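PDB 3OYZ: malate Synthase from Haloferax volcanii, which catalyses the magnesium-dependent Claisen condensation of acetyl-CoA with glyoxylate and the hydrolysis that yields malate and CoA in the glyoxylate cycle. Local coordinates for residues Asp233-Val238 / Trp257-Gly262; Thr13-Pro18 / Arg32-Leu37; Lys383-Met386 / Ala390-Gln393. All blocks are in the same frame, centred on the assembly; numbering follows the deposited sequence.

Contact 1 of 3, residues Asp233-Val238 / Trp257-Gly262; sequences DDIRDV and WSLTPG. With ACO (acetyl coenzyme *a), chain B; PYR (pyruvic acid), chain C.
CD1 of I235 lies over the centre of the R236 guanidinium, 3.6 Å above its plane, and on its other branch I235 meets L259. The edge of the same guanidinium faces the pyrophosphate of acetyl-CoA. R236 NH2 donates a nearly straight bond to O5A of the cofactor (2.9 Å, 165°), and NH1 adds a weak one to the same oxygen. NE turns to D384 in a salt bridge, so two groups fix the rotation of the guanidinium. The other flat group is the W257 ring. CB of pyruvate sits over one face of it, 3.2 Å from CH2 and toward the rim. W257 NE1 bonds T16 OG1.

The two segments themselves meet through aliphatic groups. CG2 of I235 touches CD1 of L259 at 3.9 Å, and the two side chains run at about a right angle. With CG1 of I235 between the backbone N and the carbonyl carbon (chi1 49°), CD1 points to the cofactor and packs on CCP at 3.8 Å. One water joins I235 O to T260 OG1. L259 O takes bonds from N8P (3.0 Å) and N6A (3.1 Å) of acetyl-CoA and a weak one from OAP. This one carbonyl therefore ties the adenine to the pantetheine arm of a folded-back cofactor.

The contact lies at the mouth of the TIM barrel. Segment 233-238 is the loop between strand 226-229 and helix 238-249. Segment 257-262 leads from strand 255-258, beside strand 13-18, into helix 261-269, where T260 caps the N-terminus through Q263 N.

Contact 2 of 3, residues Thr13-Pro18 / Arg32-Leu37; sequences TFFTSP and RRAAGL. With ACO (acetyl coenzyme *a), chain B.
F15 reaches from its strand toward A34 and L37, and another part of its ring packs on the adenine of acetyl-CoA. Its CG is anti to the backbone N (chi1 -180°), which carries the ring out to the helix. CE2 meets the protein: CD1 of L37 is 3.7 Å away and CB of A34 is 3.9 Å away. The L37 side chain runs at about a right angle to that of F15. CE1 approaches N6A of the cofactor at 3.4 Å, and CZ reaches both N1A and C6A. The ring stands oblique to N6A, and S17 OG lies above one of its faces, toward the rim. An alanine in place of F15 would remove the whole ring, and the gap is likely to leave A34 and L37 without their apolar partner and the adenine less firmly held.

The same strand reads the polar edge of the adenine. S17 OG donates to N1A at 2.8 Å, and N6A donates to T16 O (2.9 Å, 162°). This pair recognises the adenine much as a base partner would. S17 OG also sits 3.4 Å from CB of A34 and bonds W46 NE1. T16 OG1 gives its proton to O5P of the pantetheine arm at 2.8 Å. R33 extends along the ribose, and its guanidinium turns a face to O7A of the 3'-phosphate, with NH1 2.8 Å from that oxygen.

The contact belongs to the first beta-alpha-beta unit of the barrel: strand 13-18, helix 29-36 and strand 45-49. Strand 13-18 lies between strands 255-258 and 45-49. A34 packs on W46, while A35 and R32 rest on helix 59-73. P261 and V264 of helix 261-269 touch F15.

Contact 3 of 3, residues Lys383-Met386 / Ala390-Gln393; sequences KDRM and ATYQ. With ACO (acetyl coenzyme *a), chain B.
R385 lays its guanidinium under the methyl of T391, whose CG2 stands 3.9 Å above the centre of the plane. The contact links a strand to the helix that follows it. Strand 382-387 pairs antiparallel with strand 364-369, and helix 389-395 begins just beyond it, with only D388, the predicted proton acceptor, between them.

For R385, chi1 near 180° (-172°) and an extended chain from CG to NE bring the guanidinium up to T391. Its N-H groups are used at the rim: NE forms a salt bridge with D233, and NH1 bonds the carbonyl of G204. These bonds fix the rotation of the group, with one face to the methyl. T391 comes from the opposite direction, and its two branches do different work. CG2 meets the arginine. OG1 is 3.8 Å from M386 O, too long for a direct bond, and it also has D388 N as a partner, which ties it to the residue just before the helix.

M386 turns to the cofactor. Its chain bends at chi2 and chi3 and runs alongside the pantetheine arm. CG touches the methyl CEP at 3.5 Å, SD passes N4P at 3.8 Å, and CE ends 3.7 Å from the thioester sulfur S1P. The methionine therefore lines the pantetheine arm up to the thioester. L259 also packs on it.

A water links the two segments: it donates to M386 O at 2.8 Å and accepts from T391 OG1 at 2.7 Å.

Overall arrangement
The three contacts surround one acetyl-CoA and follow one another along the chain in the order contact 2, contact 1, contact 3. Contacts 1 and 2 have centres about 13 Å apart and share the parallel barrel sheet, where strands 255-258 and 13-18 are neighbours. S258 N meets F14 O across them. Contact 3 belongs to the later part of the chain, on the antiparallel pair 364-369 and 382-387. Its centre is about 12 Å from contact 1, to which it is joined by a probable D233 O to M386 N hydrogen bond and by the R236-D384 salt bridge. Contacts 2 and 3 are about 20 Å apart between centres and do not touch; both contact the cofactor, which spans them. Barrel and C-terminal part thus build the site together.

Contact 1 of 3, residues Asp233-Val238 / Trp257-Gly262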
# COMPACT_ATOMS: atom_id res chain seq x y z
N ASP A 233 7.10 12.19 17.24
CA ASP A 233 7.33 13.52 17.84
C ASP A 233 6.62 13.71 19.19
O ASP A 233 6.88 14.70 19.85
CB ASP A 233 7.03 14.70 16.90
CG ASP A 233 5.66 14.59 16.18
OD1 ASP A 233 4.84 13.73 16.56
OD2 ASP A 233 5.39 15.33 15.20
N ASP A 234 5.71 12.83 19.60
CA ASP A 234 5.25 12.80 21.01
C ASP A 234 6.33 12.23 21.92
O ASP A 234 6.21 11.07 22.34
CB ASP A 234 4.00 11.93 21.13
CG ASP A 234 2.81 12.53 20.39
OD1 ASP A 234 2.91 13.71 19.98
OD2 ASP A 234 1.78 11.86 20.17
N ILE A 235 7.40 12.99 22.12
CA ILE A 235 8.66 12.48 22.67
C ILE A 235 8.52 11.88 24.07
O ILE A 235 9.34 11.05 24.48
CB ILE A 235 9.76 13.55 22.67
CG1 ILE A 235 9.21 14.85 23.29
CG2 ILE A 235 10.15 13.95 21.25
CD1 ILE A 235 10.26 15.97 23.40
N ARG A 236 7.48 12.25 24.82
CA ARG A 236 7.35 11.69 26.18
C ARG A 236 6.55 10.38 26.24
O ARG A 236 6.56 9.72 27.28
CB ARG A 236 6.69 12.65 27.18
CG ARG A 236 7.07 14.13 27.06
CD ARG A 236 8.56 14.39 27.20
NE ARG A 236 8.80 15.83 27.04
CZ ARG A 236 9.98 16.42 26.96
NH1 ARG A 236 11.10 15.71 26.96
NH2 ARG A 236 10.05 17.74 26.82
N ASP A 237 5.85 10.05 25.14
CA ASP A 237 4.97 8.88 25.07
C ASP A 237 5.84 7.64 24.86
O ASP A 237 6.07 7.17 23.73
CB ASP A 237 3.92 9.13 23.96
CG ASP A 237 2.89 8.02 23.85
OD1 ASP A 237 2.86 7.07 24.66
OD2 ASP A 237 2.07 8.13 22.92
N VAL A 238 6.32 7.09 25.97
CA VAL A 238 7.13 5.88 25.90
C VAL A 238 6.37 4.69 25.30
O VAL A 238 6.92 3.90 24.51
CB VAL A 238 7.70 5.49 27.31
CG1 VAL A 238 8.34 4.08 27.30
CG2 VAL A 238 8.69 6.56 27.75
N TRP A 257 13.84 6.76 13.86
CA TRP A 257 14.48 8.02 14.21
C TRP A 257 14.31 8.19 15.75
O TRP A 257 13.30 7.77 16.31
CB TRP A 257 13.69 9.13 13.55
CG TRP A 257 14.34 10.45 13.31
CD1 TRP A 257 14.80 11.36 14.26
CD2 TRP A 257 14.51 11.07 12.03
NE1 TRP A 257 15.32 12.46 13.61
CE2 TRP A 257 15.13 12.32 12.25
CE3 TRP A 257 14.24 10.66 10.69
CZ2 TRP A 257 15.47 13.17 11.19
CZ3 TRP A 257 14.59 11.48 9.65
CH2 TRP A 257 15.19 12.75 9.89
N SER A 258 15.31 8.77 16.41
CA SER A 258 15.26 9.10 17.84
C SER A 258 15.43 10.59 18.03
O SER A 258 16.26 11.16 17.35
CB SER A 258 16.38 8.36 18.56
OG SER A 258 15.88 7.07 18.70
N LEU A 259 14.60 11.24 18.84
CA LEU A 259 14.69 12.71 18.93
C LEU A 259 15.40 13.09 20.25
O LEU A 259 15.81 14.24 20.45
CB LEU A 259 13.30 13.37 18.87
CG LEU A 259 12.62 13.13 17.50
CD1 LEU A 259 11.23 13.65 17.54
CD2 LEU A 259 13.50 13.89 16.50
N THR A 260 15.44 12.15 21.18
CA THR A 260 15.97 12.46 22.52
C THR A 260 16.87 11.34 23.02
O THR A 260 16.76 10.18 22.59
CB THR A 260 14.83 12.64 23.57
OG1 THR A 260 14.17 11.39 23.81
CG2 THR A 260 13.79 13.67 23.16
N PRO A 261 17.68 11.62 24.08
CA PRO A 261 18.51 10.49 24.51
C PRO A 261 17.66 9.35 25.06
O PRO A 261 18.01 8.18 24.96
CB PRO A 261 19.43 11.13 25.59
CG PRO A 261 19.60 12.55 25.05
CD PRO A 261 18.18 12.93 24.58
N GLY A 262 16.50 9.68 25.62
CA GLY A 262 15.58 8.63 26.12
C GLY A 262 15.00 7.76 24.99
O GLY A 262 14.96 6.51 25.10
N1A ACO B . 20.77 15.88 20.96
C2A ACO B . 21.63 16.11 21.97
N3A ACO B . 21.17 16.31 23.22
C4A ACO B . 19.85 16.32 23.54
C5A ACO B . 18.89 16.06 22.45
C6A ACO B . 19.42 15.88 21.08
N6A ACO B . 18.50 15.69 20.10
N7A ACO B . 17.66 16.11 22.97
C8A ACO B . 17.81 16.40 24.28
N9A ACO B . 19.10 16.47 24.63
C1B ACO B . 19.57 16.74 26.03
C2B ACO B . 18.63 17.77 26.65
O2B ACO B . 19.07 19.07 26.29
C3B ACO B . 18.71 17.46 28.13
O3B ACO B . 19.96 18.05 28.50
P3B ACO B . 20.39 18.54 30.01
O7A ACO B . 21.30 17.38 30.38
O8A ACO B . 19.03 18.63 30.68
O9A ACO B . 21.05 19.89 29.87
C4B ACO B . 18.83 15.94 28.13
O4B ACO B . 19.47 15.59 26.90
C5B ACO B . 17.46 15.27 28.15
O5B ACO B . 16.60 16.05 27.32
P1A ACO B . 15.01 15.84 27.31
O1A ACO B . 14.31 16.25 28.57
O2A ACO B . 14.83 14.40 26.95
O3A ACO B . 14.35 16.72 26.14
P2A ACO B . 14.19 18.31 26.25
O4A ACO B . 15.53 18.65 26.81
O5A ACO B . 12.78 18.58 26.74
O6A ACO B . 14.11 18.88 24.73
CBP ACO B . 13.72 18.79 22.30
CCP ACO B . 13.24 18.38 23.70
CDP ACO B . 13.80 20.31 22.17
CEP ACO B . 12.67 18.29 21.31
CAP ACO B . 15.12 18.25 21.98
OAP ACO B . 15.07 16.88 22.36
C9P ACO B . 15.50 18.32 20.51
O9P ACO B . 15.75 19.41 19.99
N8P ACO B . 15.50 17.15 19.84
C7P ACO B . 15.86 17.15 18.43
C6P ACO B . 14.78 17.73 17.51
C5P ACO B . 15.22 17.38 16.10
O5P ACO B . 16.26 16.74 15.93
N4P ACO B . 14.39 17.76 15.13
C3P ACO B . 14.60 17.49 13.71
C2P ACO B . 14.46 16.00 13.39
S1P ACO B . 12.73 15.91 13.06
C ACO B . 12.42 16.47 11.50
O ACO B . 13.22 17.12 10.85
CH3 ACO B . 11.07 16.16 10.93
C PYR C . 10.47 15.01 8.57
O PYR C . 10.19 15.86 7.66
OXT PYR C . 9.62 14.19 9.05
CA PYR C . 11.82 14.92 8.94
O3 PYR C . 12.71 15.67 8.36
CB PYR C . 12.24 13.90 9.93
O HOH W 1 11.99 10.96 25.39

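Contact 2 of 3, residues Thr13-Pro18 / Arg32-Leu37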
# COMPACT_ATOMS: atom_id res chain seq x y z
N THR A 13 18.79 2.86 15.45
CA THR A 13 18.49 4.17 16.02
C THR A 13 19.23 5.11 15.11
O THR A 13 20.36 4.81 14.75
CB THR A 13 19.13 4.28 17.47
OG1 THR A 13 20.27 3.43 17.49
CG2 THR A 13 18.24 3.60 18.47
N PHE A 14 18.59 6.22 14.77
CA PHE A 14 19.06 7.26 13.87
C PHE A 14 18.74 8.47 14.71
O PHE A 14 17.58 8.90 14.78
CB PHE A 14 18.17 7.17 12.58
CG PHE A 14 18.45 8.21 11.53
CD1 PHE A 14 19.33 7.96 10.47
CD2 PHE A 14 17.70 9.36 11.49
CE1 PHE A 14 19.57 8.92 9.49
CE2 PHE A 14 17.88 10.30 10.50
CZ PHE A 14 18.80 10.09 9.48
N PHE A 15 19.75 9.07 15.35
CA PHE A 15 19.45 10.16 16.32
C PHE A 15 19.86 11.52 15.84
O PHE A 15 21.04 11.66 15.57
CB PHE A 15 20.39 9.88 17.53
CG PHE A 15 20.29 10.85 18.70
CD1 PHE A 15 19.09 11.42 19.08
CD2 PHE A 15 21.42 11.05 19.52
CE1 PHE A 15 19.01 12.33 20.18
CE2 PHE A 15 21.37 11.92 20.65
CZ PHE A 15 20.15 12.54 20.99
N THR A 16 18.99 12.51 15.70
CA THR A 16 19.48 13.81 15.25
C THR A 16 19.75 14.77 16.44
O THR A 16 18.95 14.81 17.38
CB THR A 16 18.42 14.50 14.42
OG1 THR A 16 17.18 14.22 15.07
CG2 THR A 16 18.37 13.85 12.93
N SER A 17 20.76 15.63 16.29
CA SER A 17 21.08 16.69 17.27
C SER A 17 21.22 18.06 16.61
O SER A 17 21.89 18.21 15.60
CB SER A 17 22.40 16.35 17.96
OG SER A 17 22.25 15.13 18.68
N PRO A 18 20.61 19.11 17.16
CA PRO A 18 20.81 20.42 16.53
C PRO A 18 22.30 20.80 16.52
O PRO A 18 23.03 20.44 17.44
CB PRO A 18 20.00 21.38 17.40
CG PRO A 18 19.01 20.50 18.08
CD PRO A 18 19.68 19.16 18.31
N ARG A 32 28.20 18.26 21.57
CA ARG A 32 29.28 17.80 22.47
C ARG A 32 28.72 16.74 23.39
O ARG A 32 29.34 15.73 23.61
CB ARG A 32 29.91 18.94 23.28
CG ARG A 32 30.43 20.08 22.41
CD ARG A 32 31.60 20.85 23.06
NE ARG A 32 31.64 22.21 22.54
CZ ARG A 32 32.48 22.57 21.59
NH1 ARG A 32 33.42 21.73 21.17
NH2 ARG A 32 32.43 23.80 21.16
N ARG A 33 27.51 16.95 23.88
CA ARG A 33 26.91 15.95 24.76
C ARG A 33 26.55 14.67 24.02
O ARG A 33 26.88 13.56 24.47
CB ARG A 33 25.66 16.60 25.38
CG ARG A 33 24.74 15.59 26.02
CD ARG A 33 23.39 16.09 26.54
NE ARG A 33 22.92 15.21 27.61
CZ ARG A 33 23.11 15.46 28.91
NH1 ARG A 33 23.76 16.54 29.32
NH2 ARG A 33 22.63 14.61 29.82
N ALA A 34 25.92 14.77 22.84
CA ALA A 34 25.48 13.57 22.10
C ALA A 34 26.72 12.82 21.68
O ALA A 34 26.75 11.59 21.71
CB ALA A 34 24.63 13.99 20.87
N ALA A 35 27.80 13.54 21.40
CA ALA A 35 29.04 12.86 21.07
C ALA A 35 29.68 12.05 22.17
O ALA A 35 30.52 11.21 21.84
CB ALA A 35 30.06 13.79 20.51
N GLY A 36 29.31 12.31 23.44
CA GLY A 36 29.85 11.53 24.58
C GLY A 36 29.02 10.34 25.00
O GLY A 36 29.47 9.48 25.78
N LEU A 37 27.83 10.18 24.39
CA LEU A 37 26.97 9.04 24.72
C LEU A 37 27.63 7.69 24.42
O LEU A 37 28.35 7.60 23.44
CB LEU A 37 25.66 9.19 23.95
CG LEU A 37 24.73 10.35 24.29
CD1 LEU A 37 23.52 10.42 23.33
CD2 LEU A 37 24.21 10.23 25.75
N1A ACO B . 20.77 15.88 20.96
C2A ACO B . 21.63 16.11 21.97
N3A ACO B . 21.17 16.31 23.22
C4A ACO B . 19.85 16.32 23.54
C5A ACO B . 18.89 16.06 22.45
C6A ACO B . 19.42 15.88 21.08
N6A ACO B . 18.50 15.69 20.10
N7A ACO B . 17.66 16.11 22.97
C8A ACO B . 17.81 16.40 24.28
N9A ACO B . 19.10 16.47 24.63
C1B ACO B . 19.57 16.74 26.03
C2B ACO B . 18.63 17.77 26.65
O2B ACO B . 19.07 19.07 26.29
C3B ACO B . 18.71 17.46 28.13
O3B ACO B . 19.96 18.05 28.50
P3B ACO B . 20.39 18.54 30.01
O7A ACO B . 21.30 17.38 30.38
O8A ACO B . 19.03 18.63 30.68
O9A ACO B . 21.05 19.89 29.87
C4B ACO B . 18.83 15.94 28.13
O4B ACO B . 19.47 15.59 26.90
C5B ACO B . 17.46 15.27 28.15
O5B ACO B . 16.60 16.05 27.32
P1A ACO B . 15.01 15.84 27.31
O1A ACO B . 14.31 16.25 28.57
O2A ACO B . 14.83 14.40 26.95
O3A ACO B . 14.35 16.72 26.14
P2A ACO B . 14.19 18.31 26.25
O4A ACO B . 15.53 18.65 26.81
O5A ACO B . 12.78 18.58 26.74
O6A ACO B . 14.11 18.88 24.73
CBP ACO B . 13.72 18.79 22.30
CCP ACO B . 13.24 18.38 23.70
CDP ACO B . 13.80 20.31 22.17
CEP ACO B . 12.67 18.29 21.31
CAP ACO B . 15.12 18.25 21.98
OAP ACO B . 15.07 16.88 22.36
C9P ACO B . 15.50 18.32 20.51
O9P ACO B . 15.75 19.41 19.99
N8P ACO B . 15.50 17.15 19.84
C7P ACO B . 15.86 17.15 18.43
C6P ACO B . 14.78 17.73 17.51
C5P ACO B . 15.22 17.38 16.10
O5P ACO B . 16.26 16.74 15.93
N4P ACO B . 14.39 17.76 15.13
C3P ACO B . 14.60 17.49 13.71
C2P ACO B . 14.46 16.00 13.39
S1P ACO B . 12.73 15.91 13.06
C ACO B . 12.42 16.47 11.50
O ACO B . 13.22 17.12 10.85
CH3 ACO B . 11.07 16.16 10.93

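Contact 3 of 3, residues Lys383-Met386 / Ala390-Gln393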
# COMPACT_ATOMS: atom_id res chain seq x y z
N LYS A 383 0.69 17.72 27.64
CA LYS A 383 0.99 16.92 26.45
C LYS A 383 2.11 17.62 25.68
O LYS A 383 1.95 18.79 25.36
CB LYS A 383 -0.26 16.84 25.57
CG LYS A 383 -0.56 15.46 25.01
CD LYS A 383 -1.94 15.48 24.35
CE LYS A 383 -2.47 14.07 24.21
NZ LYS A 383 -2.88 13.54 25.53
N ASP A 384 3.23 16.94 25.43
CA ASP A 384 4.40 17.53 24.74
C ASP A 384 4.55 17.00 23.31
O ASP A 384 4.44 15.80 23.08
CB ASP A 384 5.74 17.23 25.44
CG ASP A 384 5.99 18.08 26.69
OD1 ASP A 384 5.05 18.67 27.27
OD2 ASP A 384 7.17 18.10 27.10
N ARG A 385 4.85 17.86 22.36
CA ARG A 385 5.16 17.42 20.99
C ARG A 385 6.33 18.25 20.47
O ARG A 385 6.32 19.48 20.64
CB ARG A 385 3.94 17.65 20.10
CG ARG A 385 4.10 17.05 18.72
CD ARG A 385 3.10 17.66 17.75
NE ARG A 385 3.32 17.05 16.43
CZ ARG A 385 2.49 17.14 15.41
NH1 ARG A 385 1.37 17.83 15.54
NH2 ARG A 385 2.79 16.58 14.25
N MET A 386 7.35 17.58 19.91
CA MET A 386 8.45 18.24 19.19
C MET A 386 7.91 18.97 17.96
O MET A 386 7.19 18.37 17.15
CB MET A 386 9.56 17.23 18.85
CG MET A 386 10.90 17.79 18.30
SD MET A 386 10.93 18.26 16.53
CE MET A 386 10.40 16.69 15.77
N ALA A 390 9.11 21.77 9.68
CA ALA A 390 8.25 20.76 9.02
C ALA A 390 6.88 20.71 9.71
O ALA A 390 5.83 20.63 9.07
CB ALA A 390 8.93 19.39 9.07
N THR A 391 6.88 20.72 11.04
CA THR A 391 5.65 20.63 11.78
C THR A 391 4.78 21.86 11.46
O THR A 391 3.55 21.78 11.33
CB THR A 391 5.91 20.66 13.33
OG1 THR A 391 7.07 19.90 13.65
CG2 THR A 391 4.72 20.13 14.11
N TYR A 392 5.45 23.01 11.47
CA TYR A 392 4.80 24.21 11.06
C TYR A 392 4.18 24.07 9.66
O TYR A 392 3.01 24.40 9.44
CB TYR A 392 5.90 25.29 11.07
CG TYR A 392 5.43 26.58 10.51
CD1 TYR A 392 4.60 27.40 11.26
CD2 TYR A 392 5.82 27.01 9.26
CE1 TYR A 392 4.16 28.60 10.78
CE2 TYR A 392 5.35 28.21 8.73
CZ TYR A 392 4.52 29.00 9.52
OH TYR A 392 4.06 30.21 9.07
N GLN A 393 4.98 23.66 8.67
CA GLN A 393 4.46 23.54 7.30
C GLN A 393 3.26 22.57 7.27
O GLN A 393 2.17 22.86 6.70
CB GLN A 393 5.62 23.02 6.41
CG GLN A 393 6.72 24.04 6.17
CD GLN A 393 6.15 25.32 5.54
OE1 GLN A 393 5.15 25.30 4.81
NE2 GLN A 393 6.78 26.46 5.86
N1A ACO B . 20.77 15.88 20.96
C2A ACO B . 21.63 16.11 21.97
N3A ACO B . 21.17 16.31 23.22
C4A ACO B . 19.85 16.32 23.54
C5A ACO B . 18.89 16.06 22.45
C6A ACO B . 19.42 15.88 21.08
N6A ACO B . 18.50 15.69 20.10
N7A ACO B . 17.66 16.11 22.97
C8A ACO B . 17.81 16.40 24.28
N9A ACO B . 19.10 16.47 24.63
C1B ACO B . 19.57 16.74 26.03
C2B ACO B . 18.63 17.77 26.65
O2B ACO B . 19.07 19.07 26.29
C3B ACO B . 18.71 17.46 28.13
O3B ACO B . 19.96 18.05 28.50
P3B ACO B . 20.39 18.54 30.01
O7A ACO B . 21.30 17.38 30.38
O8A ACO B . 19.03 18.63 30.68
O9A ACO B . 21.05 19.89 29.87
C4B ACO B . 18.83 15.94 28.13
O4B ACO B . 19.47 15.59 26.90
C5B ACO B . 17.46 15.27 28.15
O5B ACO B . 16.60 16.05 27.32
P1A ACO B . 15.01 15.84 27.31
O1A ACO B . 14.31 16.25 28.57
O2A ACO B . 14.83 14.40 26.95
O3A ACO B . 14.35 16.72 26.14
P2A ACO B . 14.19 18.31 26.25
O4A ACO B . 15.53 18.65 26.81
O5A ACO B . 12.78 18.58 26.74
O6A ACO B . 14.11 18.88 24.73
CBP ACO B . 13.72 18.79 22.30
CCP ACO B . 13.24 18.38 23.70
CDP ACO B . 13.80 20.31 22.17
CEP ACO B . 12.67 18.29 21.31
CAP ACO B . 15.12 18.25 21.98
OAP ACO B . 15.07 16.88 22.36
C9P ACO B . 15.50 18.32 20.51
O9P ACO B . 15.75 19.41 19.99
N8P ACO B . 15.50 17.15 19.84
C7P ACO B . 15.86 17.15 18.43
C6P ACO B . 14.78 17.73 17.51
C5P ACO B . 15.22 17.38 16.10
O5P ACO B . 16.26 16.74 15.93
N4P ACO B . 14.39 17.76 15.13
C3P ACO B . 14.60 17.49 13.71
C2P ACO B . 14.46 16.00 13.39
S1P ACO B . 12.73 15.91 13.06
C ACO B . 12.42 16.47 11.50
O ACO B . 13.22 17.12 10.85
CH3 ACO B . 11.07 16.16 10.93
O HOH W 2 7.13 17.33 14.50